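Local coordinates for FERM, ARHGEF and pleckstrin domain-containing protein 2 (Mus musculus, PDB 4GYV) that acts as a guanine nucleotide exchange factor that activates the small GTPase RAC1 and helps remodel the actin cytoskeleton, represented here by its DH domain, at residues Pro57-Phe61 / Gln101-Phe105; Gly64-Val69 / Ile94-Met99; Lys39-Met43 / Lys128-Val132. All blocks are in the same frame, centred on the assembly; numbering follows the deposited sequence.

Contact 1. Residues Pro57-Phe61 / Gln101-Phe105; sequences PVYEF and QLKEF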
loop_
_atom_site.group_PDB
_atom_site.type_symbol
_atom_site.label_atom_id
_atom_site.label_comp_id
_atom_site.label_asym_id
_atom_site.label_seq_id
_atom_site.Cartn_x
_atom_site.Cartn_y
_atom_site.Cartn_z
ATOM N N PRO A 57 -0.564 20.016 10.836
ATOM C CA PRO A 57 -0.855 20.889 9.685
ATOM C C PRO A 57 0.039 20.599 8.475
ATOM O O PRO A 57 -0.434 20.695 7.350
ATOM C CB PRO A 57 -0.548 22.297 10.217
ATOM C CG PRO A 57 -0.328 22.156 11.656
ATOM C CD PRO A 57 0.107 20.759 11.914
ATOM N N VAL A 58 1.313 20.284 8.716
ATOM C CA VAL A 58 2.229 19.908 7.655
ATOM C C VAL A 58 1.677 18.720 6.878
ATOM O O VAL A 58 1.676 18.719 5.641
ATOM C CB VAL A 58 3.627 19.550 8.216
ATOM C CG1 VAL A 58 4.429 18.703 7.218
ATOM C CG2 VAL A 58 4.381 20.796 8.589
ATOM N N TYR A 59 1.196 17.712 7.598
ATOM C CA TYR A 59 0.576 16.568 6.939
ATOM C C TYR A 59 -0.637 16.974 6.082
ATOM O O TYR A 59 -0.788 16.511 4.952
ATOM C CB TYR A 59 0.190 15.516 7.962
ATOM C CG TYR A 59 -0.440 14.277 7.396
ATOM C CD1 TYR A 59 -1.812 14.202 7.196
ATOM C CD2 TYR A 59 0.331 13.166 7.094
ATOM C CE1 TYR A 59 -2.399 13.060 6.684
ATOM C CE2 TYR A 59 -0.253 12.005 6.595
ATOM C CZ TYR A 59 -1.615 11.962 6.391
ATOM O OH TYR A 59 -2.185 10.816 5.886
ATOM N N GLU A 60 -1.493 17.847 6.601
ATOM C CA GLU A 60 -2.631 18.296 5.807
ATOM C C GLU A 60 -2.178 18.933 4.501
ATOM O O GLU A 60 -2.765 18.691 3.452
ATOM C CB GLU A 60 -3.512 19.267 6.581
ATOM C CG GLU A 60 -4.318 18.587 7.638
ATOM C CD GLU A 60 -5.135 19.558 8.457
ATOM O OE1 GLU A 60 -5.386 20.694 7.945
ATOM O OE2 GLU A 60 -5.510 19.165 9.604
ATOM N N PHE A 61 -1.129 19.742 4.574
ATOM C CA PHE A 61 -0.620 20.393 3.395
ATOM C C PHE A 61 -0.211 19.387 2.318
ATOM O O PHE A 61 -0.654 19.478 1.158
ATOM C CB PHE A 61 0.567 21.284 3.714
ATOM C CG PHE A 61 1.319 21.672 2.503
ATOM C CD1 PHE A 61 0.874 22.729 1.723
ATOM C CD2 PHE A 61 2.426 20.934 2.090
ATOM C CE1 PHE A 61 1.534 23.077 0.570
ATOM C CE2 PHE A 61 3.093 21.270 0.935
ATOM C CZ PHE A 61 2.647 22.348 0.168
ATOM N N GLN A 101 1.324 28.181 -1.245
ATOM C CA GLN A 101 0.548 27.807 -0.064
ATOM C C GLN A 101 1.472 27.504 1.093
ATOM O O GLN A 101 1.158 27.762 2.250
ATOM C CB GLN A 101 -0.273 26.557 -0.341
ATOM C CG GLN A 101 -1.701 26.813 -0.686
ATOM C CD GLN A 101 -2.330 25.642 -1.431
ATOM O OE1 GLN A 101 -1.783 24.522 -1.447
ATOM N NE2 GLN A 101 -3.483 25.897 -2.074
ATOM N N LEU A 102 2.614 26.933 0.758
ATOM C CA LEU A 102 3.559 26.445 1.734
ATOM C C LEU A 102 4.026 27.589 2.616
ATOM O O LEU A 102 4.366 27.385 3.778
ATOM C CB LEU A 102 4.727 25.825 0.986
ATOM C CG LEU A 102 5.758 25.006 1.721
ATOM C CD1 LEU A 102 5.062 23.905 2.457
ATOM C CD2 LEU A 102 6.712 24.456 0.681
ATOM N N LYS A 103 4.029 28.798 2.067
ATOM C CA LYS A 103 4.486 29.954 2.820
ATOM C C LYS A 103 3.692 30.140 4.107
ATOM O O LYS A 103 4.219 30.611 5.110
ATOM C CB LYS A 103 4.430 31.217 1.962
ATOM C CG LYS A 103 5.409 31.220 0.804
ATOM C CD LYS A 103 5.340 32.540 0.054
ATOM C CE LYS A 103 6.255 32.548 -1.160
ATOM N NZ LYS A 103 5.994 33.713 -2.062
ATOM N N GLU A 104 2.430 29.739 4.072
ATOM C CA GLU A 104 1.538 29.826 5.222
ATOM C C GLU A 104 1.792 28.718 6.249
ATOM O O GLU A 104 1.077 28.602 7.236
ATOM C CB GLU A 104 0.081 29.786 4.746
ATOM C CG GLU A 104 -0.264 30.910 3.813
ATOM C CD GLU A 104 -0.119 32.256 4.486
ATOM O OE1 GLU A 104 0.879 32.965 4.216
ATOM O OE2 GLU A 104 -1.002 32.604 5.301
ATOM N N PHE A 105 2.824 27.916 6.014
ATOM C CA PHE A 105 3.153 26.796 6.894
ATOM C C PHE A 105 4.574 26.852 7.454
ATOM O O PHE A 105 4.968 25.963 8.196
ATOM C CB PHE A 105 2.994 25.474 6.141
ATOM C CG PHE A 105 1.574 25.090 5.892
ATOM C CD1 PHE A 105 0.854 25.677 4.876
ATOM C CD2 PHE A 105 0.951 24.141 6.679
ATOM C CE1 PHE A 105 -0.466 25.326 4.647
ATOM C CE2 PHE A 105 -0.375 23.785 6.452
ATOM C CZ PHE A 105 -1.077 24.383 5.432
#
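Helix packing can rest on ring and apolar contacts without a hydrogen bond across the interface, as here, where the 280 Å² buried between the segments come mainly from Phe61, Phe105 and Leu102. Ring contacts dominate. Phe61 turns its edge toward the face of Phe105, with centroids 5.4 Å apart and planes inclined at 54°, an edge-to-face pair. Two CH-pi contacts extend the set: Leu102 CD1 stands 3.8 Å from the centroid of the Phe61 ring and Phe61 CB stands 4.0 Å from the centroid of the Phe105 ring, each over a face. The Phe61 ring thus takes Leu102 over one face while it turns an edge, together with its own CB, toward Phe105.

Apolar packing fills in around the rings. Pro57 CB lies 4.1 Å from Phe105 CE2, and Gln101 CB meets the edge of the Phe61 ring at 4.0 Å from CE1. Pro57 O, 3.2 Å from Phe105 CE2, is already engaged within its own helix, accepting from Phe61 N at 3.0 Å.

Phe105 N bonds to Leu102 O at 2.8 Å, and Phe105 occupies the N-cap position of helix 106-110. Its CA-to-CB bond points toward helix 56-77, and chi1 m (-73°) places the ring there. On the far side of that helix Tyr59 packs on Leu23 and Leu26 of helix 7-39, while Leu102 also touches Ile188 of helix 178-194. Helices packed in layers, with aromatic residues between them where helix 92-102 gives way to helix 106-110, form part of the elongated all-helical bundle of the DH domain.

Contact 2. Residues Gly64-Val69 / Ile94-Met99; sequences GFLHEV and ILLRNM
Both segments are regular alpha-helix, and they run antiparallel: the axes of 64-69 and 94-99 approach to 10.5 Å, with 171° between their N-to-C directions. This is near-aligned packing within the DH-domain helical bundle. The register sets Phe65 opposite Asn98 (CA to CA 6.5 Å) and Glu68 opposite Ile94 (CA to CA 7.0 Å).

Phe65 (chi1 t, chi2 47°) is a knob in the hole formed by Ile94, Leu95, Asn98 and Met99, a selenomethionine. Its CZ lies 3.8 Å from Leu95 CD2 and 4.1 Å from Met99 CE, which sits over one ring face; Tyr160 of helix 152-170 also meets the ring. Val69 CG2 packs on Ile94 CG2 at 4.2 Å.

Beside this apolar layer runs a polar one. Glu68 (chi1 m, chi2 t) forms a salt bridge with Arg97 (chi1 t, chi2 t, chi3 p), OE1 to NH1 being very short at 2.5 Å. Asn98, chi1 m, donates through ND2 to Glu68 OE1 at 3.2 Å and to Ile94 O at 2.7 Å.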
loop_
_atom_site.group_PDB
_atom_site.type_symbol
_atom_site.label_atom_id
_atom_site.label_comp_id
_atom_site.label_asym_id
_atom_site.label_seq_id
_atom_site.Cartn_x
_atom_site.Cartn_y
_atom_site.Cartn_z
ATOM N N GLY A 64 -3.046 17.586 0.535
ATOM C CA GLY A 64 -3.744 18.332 -0.487
ATOM C C GLY A 64 -2.886 18.375 -1.729
ATOM O O GLY A 64 -3.377 18.276 -2.850
ATOM N N PHE A 65 -1.588 18.522 -1.517
ATOM C CA PHE A 65 -0.640 18.544 -2.607
ATOM C C PHE A 65 -0.636 17.218 -3.359
ATOM O O PHE A 65 -0.678 17.180 -4.590
ATOM C CB PHE A 65 0.747 18.819 -2.051
ATOM C CG PHE A 65 1.795 18.929 -3.093
ATOM C CD1 PHE A 65 1.585 19.705 -4.215
ATOM C CD2 PHE A 65 2.998 18.252 -2.962
ATOM C CE1 PHE A 65 2.562 19.813 -5.194
ATOM C CE2 PHE A 65 3.975 18.358 -3.934
ATOM C CZ PHE A 65 3.756 19.150 -5.049
ATOM N N LEU A 66 -0.577 16.125 -2.613
ATOM C CA LEU A 66 -0.521 14.817 -3.230
ATOM C C LEU A 66 -1.774 14.605 -4.042
ATOM O O LEU A 66 -1.741 14.065 -5.139
ATOM C CB LEU A 66 -0.400 13.722 -2.178
ATOM C CG LEU A 66 -0.545 12.283 -2.693
ATOM C CD1 LEU A 66 0.511 11.989 -3.718
ATOM C CD2 LEU A 66 -0.470 11.263 -1.555
ATOM N N HIS A 67 -2.888 15.065 -3.506
ATOM C CA HIS A 67 -4.160 14.852 -4.173
ATOM C C HIS A 67 -4.180 15.500 -5.548
ATOM O O HIS A 67 -4.687 14.928 -6.515
ATOM C CB HIS A 67 -5.283 15.408 -3.326
ATOM C CG HIS A 67 -6.633 15.139 -3.893
ATOM N ND1 HIS A 67 -7.333 16.082 -4.622
ATOM C CD2 HIS A 67 -7.407 14.029 -3.859
ATOM C CE1 HIS A 67 -8.487 15.569 -4.998
ATOM N NE2 HIS A 67 -8.555 14.326 -4.550
ATOM N N GLU A 68 -3.612 16.698 -5.618
ATOM C CA GLU A 68 -3.591 17.463 -6.841
ATOM C C GLU A 68 -2.584 16.866 -7.823
ATOM O O GLU A 68 -2.867 16.733 -9.018
ATOM C CB GLU A 68 -3.281 18.917 -6.527
ATOM C CG GLU A 68 -4.445 19.662 -5.899
ATOM C CD GLU A 68 -4.118 21.121 -5.587
ATOM O OE1 GLU A 68 -3.307 21.726 -6.315
ATOM O OE2 GLU A 68 -4.654 21.664 -4.595
ATOM N N VAL A 69 -1.426 16.469 -7.313
ATOM C CA VAL A 69 -0.405 15.879 -8.165
ATOM C C VAL A 69 -0.880 14.555 -8.756
ATOM O O VAL A 69 -0.610 14.260 -9.912
ATOM C CB VAL A 69 0.933 15.702 -7.424
ATOM C CG1 VAL A 69 1.914 14.982 -8.278
ATOM C CG2 VAL A 69 1.507 17.055 -7.048
ATOM N N ILE A 94 0.311 23.542 -10.679
ATOM C CA ILE A 94 0.047 22.896 -9.408
ATOM C C ILE A 94 1.180 23.190 -8.420
ATOM O O ILE A 94 0.932 23.618 -7.294
ATOM C CB ILE A 94 -0.169 21.388 -9.619
ATOM C CG1 ILE A 94 -1.423 21.184 -10.455
ATOM C CG2 ILE A 94 -0.285 20.632 -8.298
ATOM C CD1 ILE A 94 -1.732 19.777 -10.694
ATOM N N LEU A 95 2.415 22.992 -8.863
ATOM C CA LEU A 95 3.580 23.322 -8.056
ATOM C C LEU A 95 3.532 24.758 -7.563
ATOM O O LEU A 95 3.850 25.058 -6.408
ATOM C CB LEU A 95 4.857 23.115 -8.864
ATOM C CG LEU A 95 5.078 21.690 -9.351
ATOM C CD1 LEU A 95 6.348 21.607 -10.140
ATOM C CD2 LEU A 95 5.117 20.732 -8.182
ATOM N N LEU A 96 3.147 25.658 -8.446
ATOM C CA LEU A 96 3.174 27.058 -8.100
ATOM C C LEU A 96 2.120 27.349 -7.066
ATOM O O LEU A 96 2.361 28.089 -6.129
ATOM C CB LEU A 96 2.917 27.892 -9.327
ATOM C CG LEU A 96 2.622 29.360 -9.077
ATOM C CD1 LEU A 96 3.838 30.014 -8.504
ATOM C CD2 LEU A 96 2.219 30.001 -10.376
ATOM N N ARG A 97 0.940 26.777 -7.247
ATOM C CA ARG A 97 -0.128 26.977 -6.278
ATOM C C ARG A 97 0.337 26.462 -4.905
ATOM O O ARG A 97 0.307 27.181 -3.915
ATOM C CB ARG A 97 -1.427 26.303 -6.752
ATOM C CG ARG A 97 -2.601 26.383 -5.771
ATOM C CD ARG A 97 -3.945 25.964 -6.382
ATOM N NE ARG A 97 -3.963 24.568 -6.818
ATOM C CZ ARG A 97 -4.061 24.171 -8.091
ATOM N NH1 ARG A 97 -4.066 22.869 -8.389
ATOM N NH2 ARG A 97 -4.165 25.066 -9.074
ATOM N N ASN A 98 0.816 25.232 -4.858
ATOM C CA ASN A 98 1.277 24.659 -3.599
ATOM C C ASN A 98 2.540 25.289 -2.998
ATOM O O ASN A 98 2.625 25.424 -1.783
ATOM C CB ASN A 98 1.408 23.136 -3.708
ATOM C CG ASN A 98 0.082 22.476 -3.953
ATOM O OD1 ASN A 98 -0.557 21.991 -3.021
ATOM N ND2 ASN A 98 -0.373 22.497 -5.207
HETATM N N MSE A 99 3.510 25.689 -3.817
HETATM C CA MSE A 99 4.671 26.358 -3.236
HETATM C C MSE A 99 4.261 27.674 -2.586
HETATM O O MSE A 99 4.742 28.015 -1.516
HETATM C CB MSE A 99 5.803 26.551 -4.236
HETATM C CG MSE A 99 6.442 25.251 -4.731
HETATM SE SE MSE A 99 6.860 23.840 -3.403
HETATM C CE MSE A 99 5.360 22.691 -3.668
#

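Contact 3. Residues Lys39-Met43 / Lys128-Val132; sequences KEEAM and KLEAV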
loop_
_atom_site.group_PDB
_atom_site.type_symbol
_atom_site.label_atom_id
_atom_site.label_comp_id
_atom_site.label_asym_id
_atom_site.label_seq_id
_atom_site.Cartn_x
_atom_site.Cartn_y
_atom_site.Cartn_z
ATOM N N LYS A 39 -2.034 5.519 24.337
ATOM C CA LYS A 39 -2.334 4.278 25.052
ATOM C C LYS A 39 -1.503 4.112 26.321
ATOM O O LYS A 39 -1.963 3.551 27.315
ATOM C CB LYS A 39 -2.124 3.069 24.139
ATOM C CG LYS A 39 -2.401 1.767 24.830
ATOM C CD LYS A 39 -1.768 0.590 24.151
ATOM C CE LYS A 39 -1.872 -0.675 24.991
ATOM N NZ LYS A 39 -1.284 -1.844 24.278
ATOM N N GLU A 40 -0.278 4.617 26.275
ATOM C CA GLU A 40 0.654 4.495 27.380
ATOM C C GLU A 40 0.692 5.737 28.283
ATOM O O GLU A 40 1.346 5.725 29.318
ATOM C CB GLU A 40 2.051 4.188 26.835
ATOM C CG GLU A 40 2.757 3.019 27.507
ATOM C CD GLU A 40 2.142 1.671 27.166
ATOM O OE1 GLU A 40 1.671 1.499 26.016
ATOM O OE2 GLU A 40 2.133 0.791 28.060
ATOM N N GLU A 41 -0.011 6.796 27.888
ATOM C CA GLU A 41 -0.054 8.049 28.649
ATOM C C GLU A 41 1.347 8.518 29.038
ATOM O O GLU A 41 1.586 8.950 30.165
ATOM C CB GLU A 41 -0.958 7.900 29.873
ATOM C CG GLU A 41 -2.369 7.418 29.522
ATOM C CD GLU A 41 -3.299 7.276 30.728
ATOM O OE1 GLU A 41 -4.514 7.549 30.577
ATOM O OE2 GLU A 41 -2.825 6.875 31.816
ATOM N N ALA A 42 2.262 8.439 28.079
ATOM C CA ALA A 42 3.682 8.581 28.356
ATOM C C ALA A 42 4.217 9.991 28.165
ATOM O O ALA A 42 5.318 10.307 28.599
ATOM C CB ALA A 42 4.458 7.629 27.486
HETATM N N MSE A 43 3.454 10.835 27.493
HETATM C CA MSE A 43 3.937 12.171 27.217
HETATM C C MSE A 43 3.059 13.241 27.857
HETATM O O MSE A 43 1.824 13.175 27.788
HETATM C CB MSE A 43 4.022 12.372 25.718
HETATM C CG MSE A 43 4.883 13.539 25.285
HETATM SE SE MSE A 43 5.015 13.587 23.334
HETATM C CE MSE A 43 6.527 12.389 23.065
ATOM N N LYS A 128 10.169 6.367 31.716
ATOM C CA LYS A 128 8.975 5.779 31.100
ATOM C C LYS A 128 8.761 6.173 29.631
ATOM O O LYS A 128 8.423 5.329 28.797
ATOM C CB LYS A 128 7.716 6.100 31.911
ATOM C CG LYS A 128 6.442 5.628 31.221
ATOM C CD LYS A 128 5.206 5.764 32.100
ATOM C CE LYS A 128 3.957 5.284 31.356
ATOM N NZ LYS A 128 2.703 5.430 32.157
ATOM N N LEU A 129 8.931 7.452 29.315
ATOM C CA LEU A 129 8.825 7.886 27.930
ATOM C C LEU A 129 9.923 7.212 27.137
ATOM O O LEU A 129 9.701 6.783 26.004
ATOM C CB LEU A 129 8.950 9.405 27.799
ATOM C CG LEU A 129 9.009 9.962 26.371
ATOM C CD1 LEU A 129 7.680 9.814 25.675
ATOM C CD2 LEU A 129 9.434 11.415 26.376
ATOM N N GLU A 130 11.111 7.116 27.732
ATOM C CA GLU A 130 12.227 6.473 27.051
ATOM C C GLU A 130 11.858 5.048 26.656
ATOM O O GLU A 130 12.095 4.627 25.522
ATOM C CB GLU A 130 13.481 6.474 27.910
ATOM C CG GLU A 130 14.691 5.889 27.205
ATOM C CD GLU A 130 15.875 5.711 28.131
ATOM O OE1 GLU A 130 16.967 5.381 27.626
ATOM O OE2 GLU A 130 15.718 5.897 29.364
ATOM N N ALA A 131 11.251 4.326 27.594
ATOM C CA ALA A 131 10.822 2.943 27.381
ATOM C C ALA A 131 9.832 2.806 26.232
ATOM O O ALA A 131 9.922 1.868 25.431
ATOM C CB ALA A 131 10.211 2.403 28.633
ATOM N N VAL A 132 8.881 3.737 26.170
ATOM C CA VAL A 132 7.897 3.763 25.094
ATOM C C VAL A 132 8.517 3.956 23.713
ATOM O O VAL A 132 8.101 3.296 22.756
ATOM C CB VAL A 132 6.854 4.845 25.328
ATOM C CG1 VAL A 132 5.943 4.959 24.131
ATOM C CG2 VAL A 132 6.066 4.528 26.586
#
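A chain leaving a long helix can be turned and packed within a few residues, as 39-43 illustrate. Glu40 is the first to engage: its carbonyl O accepts a weak hydrogen bond of 3.2 Å from Lys128 NZ, delivered by a fully extended lysine side chain, while Glu40 CG packs 3.8 Å from Val132 CG2. Glu41 then departs from helical geometry with a positive phi of 49°, as part of a Schellman motif that redirects the backbone, and its CA-to-CB bond points away from the partner helix. The turn delivers Ala42 to the closest backbone approach, its CA 5.2 Å from that of Leu129. Its small CB touches Val132 CG2 at 3.6 Å and lies 4.3 Å from Leu129 CD1. Met43, a selenomethionine, adds its CE at 3.8 Å from Leu129 CD1.

The result joins the connection between helices 7-39 and 45-52 to the flank of helix 127-137 at one end of the DH domain. Leu37 of helix 7-39 touches both Met43 and Leu129, Val132 reaches Val36, and helix 112-124 adds Leu119 against Met43 and Ala122 against Leu129.

How the contacts relate
Read from the N terminus, the chain first runs through helix 7-39 to the turn at 39-43, which meets 128-132 some 85 residues later, closing a wide, mostly helical loop in contact 3. Within that span 57-61 pairs with 101-105 in contact 1, and within contact 1 lies contact 2, so contact 3 encloses contact 1, which encloses contact 2, and none cross. Contacts 1 and 2 both join helix 56-77 to helix 92-102, contact 1 continuing into the turn that follows; their centres are 11 Å apart, and Phe61 CE1 meets Asn98 O at 3.5 Å. Contact 3, its centre about 36 Å from that of contact 2, lies on the opposite side of the chain's centre from it.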